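Cell envelope-related transcriptional attenuator domain-containing protein (Eubacterium siraeum, PDB 4OBM) is of unknown function but, as a LytR-CpsA-Psr family member, probably helps attach glycopolymers to the bacterial cell wall. Local coordinates at residues Gly67-Ile70 / Lys71-Cys74; Phe100-Ser103 / Thr104-Leu108; Ile193-Ile196 / Ile197-Asn201. All blocks are in the same frame, centred on the assembly; numbering follows the deposited sequence.

Overall arrangement
From the N terminus, contact 1 (67-74) comes first: it turns the loop after strand 62-63 into helix 70-90, on its own side of the fold. Contact 2 (100-108) follows, closing the turn between strand 94-100 of the mixed sheet and helix 102-112. Contact 3 (193-201) lies far along the chain, where helix 186-199 ends and passes into the edge strand 201-202, paired with strand 94-100. The three run in series, none nested or crossing. Contact 1 stands about 23 and 26 Å, centre to centre, from contacts 2 and 3. Those two touch, their centres about 11 Å apart, joining helices 102-112 and 186-199 beside the sheet.

Contact 1: residues Gly67-Ile70 / Lys71-Cys74; sequences GNTI and KQIC
Thr-69 and Gln-72 hold each other in a capping box at the N terminus of helix 70-90. Thr-69 OG1 takes the N-H of Gln-72 at 3.0 Å; chi1 of 70° tucks this hydroxyl between its own backbone N and carbonyl carbon, facing the first turn. In return the Gln-72 chain, extended beyond CG, lies back along the cap, and OE1 accepts from Thr-69 N at 3.1 Å, on a lone pair in the carbonyl plane and nearly straight (170° at the hydrogen). The packing is tight on the inner side, where Ile-73 CD1 lies 3.4 Å from Asn-68 O and Ile-73 CG1 rests against Asn-68 CB, while Ile-70 and Cys-74 reach Tyr-41 of strand 40-47. The outer side is looser: the exposed Gln-72 crosses Asn-68 at about a right angle, their amide planes 68° apart. Asn-68 OD1 and Gln-72 OE1, both acceptors, stand 3.4 Å apart without bonding. Lys-71 leaves elsewhere, extended past Tyr-41 to a salt bridge with Asp-39. Reciprocal side-chain bonds thus satisfy the N-H groups of Thr-69 and Gln-72, where the helix has no preceding turn to supply carbonyls, as is usual for a capping box.

Contact 2: residues Phe100-Ser103 / Thr104-Leu108; sequences FTKS and TLTEL
A capping box between Thr-101 and Thr-104 opens helix 102-112 straight after a strand. Thr-101 OG1 accepts from Thr-104 N at 3.1 Å and Thr-104 OG1 accepts from Thr-101 N at 3.0 Å, both bonds close to straight. Matching chi1 values (67° and 68°) send the Thr-101 hydroxyl forward and the Thr-104 hydroxyl back, each to the other's amide. Behind the cap, Phe-100 lies against the first turns: Leu-105 CD1 sits on the middle of one ring face, 4.0 Å from the centroid, in a CH-pi contact; Thr-104 OG1 lies at the ring edge; Leu-108 CD2 comes obliquely to CE1 at 3.9 Å. In the first turn, Lys-102 O takes both the N-H and the hydroxyl of Thr-106, one from each side of the carbonyl plane, the OG1 bond short at 2.5 Å. A water links Ser-103 OG to Glu-107 OE1 along the exposed side. The contact joins strand 94-100 to its helix: Phe-100 and Leu-105 pack on Leu-30 of strand 24-30, Thr-106 meets helix 145-152, and Phe-100 and Leu-108 meet Ile-196 of helix 186-199.

Contact 3: residues Ile193-Ile196 / Ile197-Asn201; sequences INFI and INFTN
Thr-200 folds back onto Ile-196 and Phe-195 as helix 186-199 runs out, and its side chain makes two kinds of contact. CB lies 3.5 Å from Ile-196 O, pointing toward the preceding turn. From CB the branches part: chi1 of 75° swings OG1 back to Ile-196 O, to which it donates at 2.6 Å, a short bond. The methyl CG2 lies 3.8 Å from Ile-196 O and meets Phe-195 CE2 at 4.0 Å, coming obliquely to the ring, with Ile-196 CD1 a little farther off. Thr-200 N also donates to Ile-196 O, from the opposite face of that carbonyl's plane to OG1.

Two residues earlier, Asn-198 uses its side chain in a similar way: ND2 and the backbone N both reach Asn-194 O, ND2 at 2.6 Å with the acceptor near the amide's own plane. The Asn-194 side chain crosses it at a slant, the amide planes 55° apart. Phe-199 CB sits 3.7 Å from Phe-195 CE1, and the two rings, tilted 21°, are offset with centroids 6.0 Å apart, too far for a real stack. Farther back, Ile-197 CD1 meets Ile-193 CG1 at 3.7 Å.

Phe-195 packs on Met-111 of helix 102-112, and Ile-196 on Ile-98 of strand 94-100. Bound polyethylene glycols, probably from the crystallisation liquor, lie near Ile-193 and Ile-196; such molecules often mark pockets. Two carbonyls in the last turns, those of Asn-194 and Ile-196, thus each accept a side-chain donor besides the backbone N-H four residues on, so polar side chains add to the hydrogen bonding just where the helical pattern gives way to strand 201-202.

Contact 1: residues Gly67-Ile70 / Lys71-Cys74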
ATOM      1  N   GLY A  67       2.848   8.406 -21.394  1.00 44.64           N
ATOM      2  CA  GLY A  67       4.207   8.912 -21.358  1.00 43.23           C
ATOM      3  C   GLY A  67       5.159   7.920 -20.737  1.00 43.99           C
ATOM      4  O   GLY A  67       5.194   6.751 -21.119  1.00 44.03           O
ATOM      5  N   ASN A  68       5.922   8.386 -19.763  1.00 38.29           N
ATOM      6  CA  ASN A  68       6.936   7.622 -19.042  1.00 35.63           C
ATOM      7  C   ASN A  68       6.356   6.619 -18.034  1.00 33.63           C
ATOM      8  O   ASN A  68       5.153   6.624 -17.728  1.00 31.94           O
ATOM      9  CB  ASN A  68       7.863   8.603 -18.315  1.00 36.30           C
ATOM     10  CG  ASN A  68       8.701   9.422 -19.263  1.00 54.66           C
ATOM     11  OD1 ASN A  68       9.035   8.990 -20.368  1.00 41.55           O
ATOM     12  ND2 ASN A  68       9.053  10.626 -18.851  1.00 53.79           N
ATOM     13  N   THR A  69       7.247   5.765 -17.507  1.00 27.00           N
ATOM     14  CA  THR A  69       6.913   4.757 -16.506  1.00 24.79           C
ATOM     15  C   THR A  69       6.723   5.422 -15.156  1.00 28.49           C
ATOM     16  O   THR A  69       7.210   6.532 -14.952  1.00 29.08           O
ATOM     17  CB  THR A  69       8.003   3.668 -16.422  1.00 26.26           C
ATOM     18  OG1 THR A  69       9.189   4.214 -15.838  1.00 26.69           O
ATOM     19  CG2 THR A  69       8.300   3.029 -17.753  1.00 22.01           C
ATOM     20  N   ILE A  70       6.073   4.729 -14.222  1.00 25.47           N
ATOM     21  CA  ILE A  70       5.895   5.203 -12.852  1.00 26.27           C
ATOM     22  C   ILE A  70       7.273   5.533 -12.273  1.00 29.10           C
ATOM     23  O   ILE A  70       7.457   6.626 -11.736  1.00 29.39           O
ATOM     24  CB  ILE A  70       5.148   4.149 -11.972  1.00 30.18           C
ATOM     25  CG1 ILE A  70       3.759   3.791 -12.510  1.00 32.20           C
ATOM     26  CG2 ILE A  70       5.056   4.597 -10.498  1.00 32.00           C
ATOM     27  CD1 ILE A  70       2.764   4.918 -12.530  1.00 48.30           C
ATOM     28  N   LYS A  71       8.245   4.601 -12.427  1.00 24.43           N
ATOM     29  CA  LYS A  71       9.603   4.758 -11.921  1.00 23.33           C
ATOM     30  C   LYS A  71      10.297   5.972 -12.518  1.00 29.25           C
ATOM     31  O   LYS A  71      10.921   6.711 -11.760  1.00 29.65           O
ATOM     32  CB  LYS A  71      10.431   3.496 -12.144  1.00 24.97           C
ATOM     33  CG  LYS A  71      11.806   3.554 -11.488  1.00 24.03           C
ATOM     34  CD  LYS A  71      12.494   2.223 -11.474  1.00 23.48           C
ATOM     35  CE  LYS A  71      13.798   2.387 -10.740  1.00 22.53           C
ATOM     36  NZ  LYS A  71      14.644   1.183 -10.830  1.00 28.04           N
ATOM     37  N   GLN A  72      10.186   6.194 -13.853  1.00 26.82           N
ATOM     38  CA  GLN A  72      10.819   7.344 -14.523  1.00 26.77           C
ATOM     39  C   GLN A  72      10.264   8.643 -13.967  1.00 30.49           C
ATOM     40  O   GLN A  72      11.037   9.533 -13.630  1.00 30.98           O
ATOM     41  CB  GLN A  72      10.622   7.294 -16.052  1.00 28.97           C
ATOM     42  CG  GLN A  72      11.555   6.324 -16.769  1.00 39.64           C
ATOM     43  CD  GLN A  72      11.236   6.186 -18.241  1.00 43.52           C
ATOM     44  OE1 GLN A  72      10.077   6.207 -18.680  1.00 32.79           O
ATOM     45  NE2 GLN A  72      12.270   6.013 -19.030  1.00 32.13           N
ATOM     46  N   ILE A  73       8.927   8.722 -13.817  1.00 26.34           N
ATOM     47  CA  ILE A  73       8.227   9.874 -13.267  1.00 25.57           C
ATOM     48  C   ILE A  73       8.700  10.119 -11.837  1.00 30.35           C
ATOM     49  O   ILE A  73       9.036  11.253 -11.516  1.00 30.31           O
ATOM     50  CB  ILE A  73       6.679   9.704 -13.371  1.00 27.97           C
ATOM     51  CG1 ILE A  73       6.246   9.682 -14.862  1.00 28.16           C
ATOM     52  CG2 ILE A  73       5.938  10.809 -12.591  1.00 26.89           C
ATOM     53  CD1 ILE A  73       4.971   8.881 -15.158  1.00 33.89           C
ATOM     54  N   CYS A  74       8.781   9.061 -11.003  1.00 28.46           N
ATOM     55  CA  CYS A  74       9.248   9.178  -9.619  1.00 28.28           C
ATOM     56  C   CYS A  74      10.700   9.703  -9.560  1.00 32.36           C
ATOM     57  O   CYS A  74      11.023  10.486  -8.654  1.00 33.16           O
ATOM     58  CB  CYS A  74       9.101   7.859  -8.868  1.00 27.60           C
ATOM     59  SG  CYS A  74       9.337   7.996  -7.076  1.00 30.75           S
TER

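Contact 2: residues Phe100-Ser103 / Thr104-Leu108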
ATOM      1  N   PHE A 100       9.809   4.145   1.588  1.00 21.16           N
ATOM      2  CA  PHE A 100      10.564   3.258   2.460  1.00 21.24           C
ATOM      3  C   PHE A 100      11.874   2.916   1.814  1.00 24.31           C
ATOM      4  O   PHE A 100      12.002   3.038   0.603  1.00 22.43           O
ATOM      5  CB  PHE A 100       9.778   1.953   2.719  1.00 22.79           C
ATOM      6  CG  PHE A 100       8.557   2.102   3.588  1.00 24.84           C
ATOM      7  CD1 PHE A 100       8.672   2.162   4.974  1.00 27.06           C
ATOM      8  CD2 PHE A 100       7.284   2.144   3.024  1.00 25.97           C
ATOM      9  CE1 PHE A 100       7.542   2.312   5.777  1.00 27.90           C
ATOM     10  CE2 PHE A 100       6.152   2.285   3.831  1.00 28.82           C
ATOM     11  CZ  PHE A 100       6.289   2.363   5.201  1.00 26.90           C
ATOM     12  N   THR A 101      12.835   2.449   2.615  1.00 21.83           N
ATOM     13  CA  THR A 101      14.083   1.881   2.117  1.00 22.07           C
ATOM     14  C   THR A 101      14.115   0.430   2.603  1.00 26.22           C
ATOM     15  O   THR A 101      13.248   0.039   3.405  1.00 23.18           O
ATOM     16  CB  THR A 101      15.296   2.675   2.579  1.00 27.75           C
ATOM     17  OG1 THR A 101      15.384   2.517   3.996  1.00 27.69           O
ATOM     18  CG2 THR A 101      15.250   4.167   2.147  1.00 23.77           C
ATOM     19  N   LYS A 102      15.131  -0.360   2.196  1.00 25.34           N
ATOM     20  CA  LYS A 102      15.216  -1.735   2.708  1.00 26.03           C
ATOM     21  C   LYS A 102      15.236  -1.700   4.237  1.00 28.78           C
ATOM     22  O   LYS A 102      14.510  -2.453   4.888  1.00 27.71           O
ATOM     23  CB  LYS A 102      16.451  -2.475   2.152  1.00 29.41           C
ATOM     24  CG  LYS A 102      16.756  -3.791   2.846  1.00 25.12           C
ATOM     25  CD  LYS A 102      17.872  -4.517   2.190  1.00 28.28           C
ATOM     26  CE  LYS A 102      18.184  -5.804   2.929  1.00 33.20           C
ATOM     27  NZ  LYS A 102      19.157  -6.637   2.174  1.00 39.03           N
ATOM     28  N   SER A 103      16.025  -0.759   4.780  1.00 25.16           N
ATOM     29  CA  SER A 103      16.240  -0.539   6.200  1.00 25.60           C
ATOM     30  C   SER A 103      14.958  -0.098   6.954  1.00 28.22           C
ATOM     31  O   SER A 103      14.624  -0.709   7.970  1.00 25.43           O
ATOM     32  CB  SER A 103      17.348   0.494   6.394  1.00 29.60           C
ATOM     33  OG  SER A 103      17.635   0.690   7.766  1.00 40.73           O
ATOM     34  N   THR A 104      14.260   0.957   6.475  1.00 25.26           N
ATOM     35  CA  THR A 104      13.090   1.480   7.191  1.00 25.07           C
ATOM     36  C   THR A 104      11.874   0.524   7.103  1.00 29.69           C
ATOM     37  O   THR A 104      11.193   0.350   8.119  1.00 29.79           O
ATOM     38  CB  THR A 104      12.750   2.932   6.803  1.00 26.45           C
ATOM     39  OG1 THR A 104      12.279   3.007   5.463  1.00 25.25           O
ATOM     40  CG2 THR A 104      13.926   3.880   7.008  1.00 21.89           C
ATOM     41  N   LEU A 105      11.637  -0.133   5.948  1.00 25.62           N
ATOM     42  CA  LEU A 105      10.542  -1.104   5.807  1.00 24.39           C
ATOM     43  C   LEU A 105      10.760  -2.348   6.724  1.00 27.71           C
ATOM     44  O   LEU A 105       9.802  -2.835   7.318  1.00 26.86           O
ATOM     45  CB  LEU A 105      10.360  -1.553   4.335  1.00 24.00           C
ATOM     46  CG  LEU A 105       9.057  -2.345   4.018  1.00 29.21           C
ATOM     47  CD1 LEU A 105       7.796  -1.733   4.720  1.00 28.86           C
ATOM     48  CD2 LEU A 105       8.827  -2.467   2.524  1.00 30.14           C
ATOM     49  N   THR A 106      12.011  -2.848   6.827  1.00 23.71           N
ATOM     50  CA  THR A 106      12.340  -4.011   7.657  1.00 23.67           C
ATOM     51  C   THR A 106      12.133  -3.644   9.130  1.00 27.70           C
ATOM     52  O   THR A 106      11.584  -4.444   9.898  1.00 27.34           O
ATOM     53  CB  THR A 106      13.774  -4.483   7.365  1.00 30.67           C
ATOM     54  OG1 THR A 106      13.917  -4.685   5.952  1.00 28.48           O
ATOM     55  CG2 THR A 106      14.149  -5.750   8.126  1.00 27.18           C
ATOM     56  N   GLU A 107      12.536  -2.410   9.501  1.00 23.88           N
ATOM     57  CA  GLU A 107      12.365  -1.884  10.836  1.00 23.24           C
ATOM     58  C   GLU A 107      10.878  -1.740  11.167  1.00 28.80           C
ATOM     59  O   GLU A 107      10.486  -2.127  12.269  1.00 30.60           O
ATOM     60  CB  GLU A 107      13.102  -0.568  11.024  1.00 24.57           C
ATOM     61  CG  GLU A 107      13.684  -0.510  12.423  1.00 39.24           C
ATOM     62  CD  GLU A 107      14.108   0.840  12.954  1.00 62.17           C
ATOM     63  OE1 GLU A 107      14.748   1.612  12.200  1.00 54.24           O
ATOM     64  OE2 GLU A 107      13.840   1.104  14.149  1.00 52.26           O
ATOM     65  N   LEU A 108      10.043  -1.277  10.210  1.00 24.61           N
ATOM     66  CA  LEU A 108       8.588  -1.191  10.423  1.00 23.91           C
ATOM     67  C   LEU A 108       8.036  -2.576  10.761  1.00 28.52           C
ATOM     68  O   LEU A 108       7.401  -2.710  11.793  1.00 30.47           O
ATOM     69  CB  LEU A 108       7.844  -0.582   9.217  1.00 23.03           C
ATOM     70  CG  LEU A 108       6.291  -0.596   9.252  1.00 27.00           C
ATOM     71  CD1 LEU A 108       5.734   0.480  10.154  1.00 27.03           C
ATOM     72  CD2 LEU A 108       5.731  -0.366   7.893  1.00 30.86           C
TER
HETATM   73  O   HOH W   1      15.711   2.209   9.602  1.00 36.23           O

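Contact 3: residues Ile193-Ile196 / Ile197-Asn201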
ATOM      1  N   ILE A 193       3.504   5.556  13.929  1.00 26.86           N
ATOM      2  CA  ILE A 193       3.539   6.866  13.299  1.00 26.64           C
ATOM      3  C   ILE A 193       4.742   7.700  13.759  1.00 29.01           C
ATOM      4  O   ILE A 193       5.270   8.472  12.951  1.00 27.85           O
ATOM      5  CB  ILE A 193       2.205   7.641  13.459  1.00 30.21           C
ATOM      6  CG1 ILE A 193       2.038   8.659  12.310  1.00 30.74           C
ATOM      7  CG2 ILE A 193       2.047   8.288  14.829  1.00 30.60           C
ATOM      8  CD1 ILE A 193       1.871   8.010  10.906  1.00 37.71           C
ATOM      9  N   ASN A 194       5.177   7.553  15.031  1.00 25.93           N
ATOM     10  CA  ASN A 194       6.359   8.268  15.503  1.00 25.85           C
ATOM     11  C   ASN A 194       7.572   7.826  14.658  1.00 27.46           C
ATOM     12  O   ASN A 194       8.374   8.678  14.265  1.00 26.05           O
ATOM     13  CB  ASN A 194       6.588   8.055  17.001  1.00 28.56           C
ATOM     14  CG  ASN A 194       7.810   8.751  17.558  1.00 49.78           C
ATOM     15  OD1 ASN A 194       8.826   8.111  17.837  1.00 48.40           O
ATOM     16  ND2 ASN A 194       7.743  10.073  17.733  1.00 38.24           N
ATOM     17  N   PHE A 195       7.660   6.513  14.317  1.00 23.07           N
ATOM     18  CA  PHE A 195       8.723   5.960  13.464  1.00 22.86           C
ATOM     19  C   PHE A 195       8.595   6.470  11.994  1.00 26.13           C
ATOM     20  O   PHE A 195       9.602   6.832  11.387  1.00 23.64           O
ATOM     21  CB  PHE A 195       8.724   4.404  13.486  1.00 24.21           C
ATOM     22  CG  PHE A 195       9.710   3.823  12.496  1.00 25.05           C
ATOM     23  CD1 PHE A 195      11.075   3.842  12.757  1.00 28.23           C
ATOM     24  CD2 PHE A 195       9.277   3.295  11.285  1.00 26.26           C
ATOM     25  CE1 PHE A 195      11.991   3.356  11.815  1.00 27.94           C
ATOM     26  CE2 PHE A 195      10.196   2.820  10.342  1.00 27.81           C
ATOM     27  CZ  PHE A 195      11.540   2.816  10.634  1.00 25.77           C
ATOM     28  N   ILE A 196       7.365   6.447  11.424  1.00 23.49           N
ATOM     29  CA  ILE A 196       7.121   6.904  10.050  1.00 24.60           C
ATOM     30  C   ILE A 196       7.579   8.373   9.873  1.00 30.04           C
ATOM     31  O   ILE A 196       8.367   8.660   8.976  1.00 29.76           O
ATOM     32  CB  ILE A 196       5.619   6.720   9.659  1.00 27.58           C
ATOM     33  CG1 ILE A 196       5.181   5.223   9.597  1.00 27.76           C
ATOM     34  CG2 ILE A 196       5.212   7.537   8.407  1.00 26.95           C
ATOM     35  CD1 ILE A 196       5.990   4.247   8.639  1.00 31.56           C
ATOM     36  N   ILE A 197       7.099   9.275  10.743  1.00 27.42           N
ATOM     37  CA  ILE A 197       7.360  10.714  10.680  1.00 27.64           C
ATOM     38  C   ILE A 197       8.851  11.024  10.873  1.00 31.62           C
ATOM     39  O   ILE A 197       9.373  11.909  10.182  1.00 31.51           O
ATOM     40  CB  ILE A 197       6.449  11.461  11.710  1.00 31.41           C
ATOM     41  CG1 ILE A 197       4.976  11.445  11.222  1.00 32.43           C
ATOM     42  CG2 ILE A 197       6.909  12.918  12.003  1.00 32.05           C
ATOM     43  CD1 ILE A 197       3.962  11.876  12.244  1.00 41.18           C
ATOM     44  N   ASN A 198       9.540  10.279  11.769  1.00 26.87           N
ATOM     45  CA  ASN A 198      10.918  10.596  12.101  1.00 26.10           C
ATOM     46  C   ASN A 198      11.983   9.864  11.302  1.00 29.19           C
ATOM     47  O   ASN A 198      13.100  10.364  11.259  1.00 29.65           O
ATOM     48  CB  ASN A 198      11.178  10.396  13.610  1.00 24.38           C
ATOM     49  CG  ASN A 198      10.417  11.363  14.501  1.00 37.47           C
ATOM     50  OD1 ASN A 198      10.766  12.534  14.643  1.00 26.67           O
ATOM     51  ND2 ASN A 198       9.343  10.905  15.118  1.00 28.23           N
ATOM     52  N   PHE A 199      11.704   8.705  10.697  1.00 26.64           N
ATOM     53  CA  PHE A 199      12.803   7.982  10.051  1.00 26.37           C
ATOM     54  C   PHE A 199      12.550   7.591   8.584  1.00 28.92           C
ATOM     55  O   PHE A 199      13.455   7.058   7.933  1.00 27.23           O
ATOM     56  CB  PHE A 199      13.186   6.744  10.900  1.00 27.83           C
ATOM     57  CG  PHE A 199      13.772   7.161  12.237  1.00 29.31           C
ATOM     58  CD1 PHE A 199      15.102   7.555  12.340  1.00 31.66           C
ATOM     59  CD2 PHE A 199      12.969   7.251  13.373  1.00 31.39           C
ATOM     60  CE1 PHE A 199      15.627   7.984  13.562  1.00 32.88           C
ATOM     61  CE2 PHE A 199      13.495   7.688  14.593  1.00 33.65           C
ATOM     62  CZ  PHE A 199      14.822   8.040  14.682  1.00 31.88           C
ATOM     63  N   THR A 200      11.367   7.891   8.048  1.00 24.86           N
ATOM     64  CA  THR A 200      11.102   7.580   6.656  1.00 23.34           C
ATOM     65  C   THR A 200      11.023   8.875   5.853  1.00 27.58           C
ATOM     66  O   THR A 200      10.766   9.936   6.415  1.00 27.73           O
ATOM     67  CB  THR A 200       9.827   6.724   6.490  1.00 29.03           C
ATOM     68  OG1 THR A 200       8.662   7.534   6.663  1.00 33.20           O
ATOM     69  CG2 THR A 200       9.795   5.505   7.402  1.00 25.38           C
ATOM     70  N   ASN A 201      11.230   8.775   4.532  1.00 24.62           N
ATOM     71  CA  ASN A 201      11.072   9.880   3.602  1.00 24.50           C
ATOM     72  C   ASN A 201       9.555  10.050   3.386  1.00 27.21           C
ATOM     73  O   ASN A 201       8.949   9.262   2.670  1.00 25.89           O
ATOM     74  CB  ASN A 201      11.822   9.582   2.294  1.00 24.05           C
ATOM     75  CG  ASN A 201      11.839  10.705   1.280  1.00 39.35           C
ATOM     76  OD1 ASN A 201      11.040  11.650   1.309  1.00 38.11           O
ATOM     77  ND2 ASN A 201      12.750  10.609   0.336  1.00 26.84           N
TER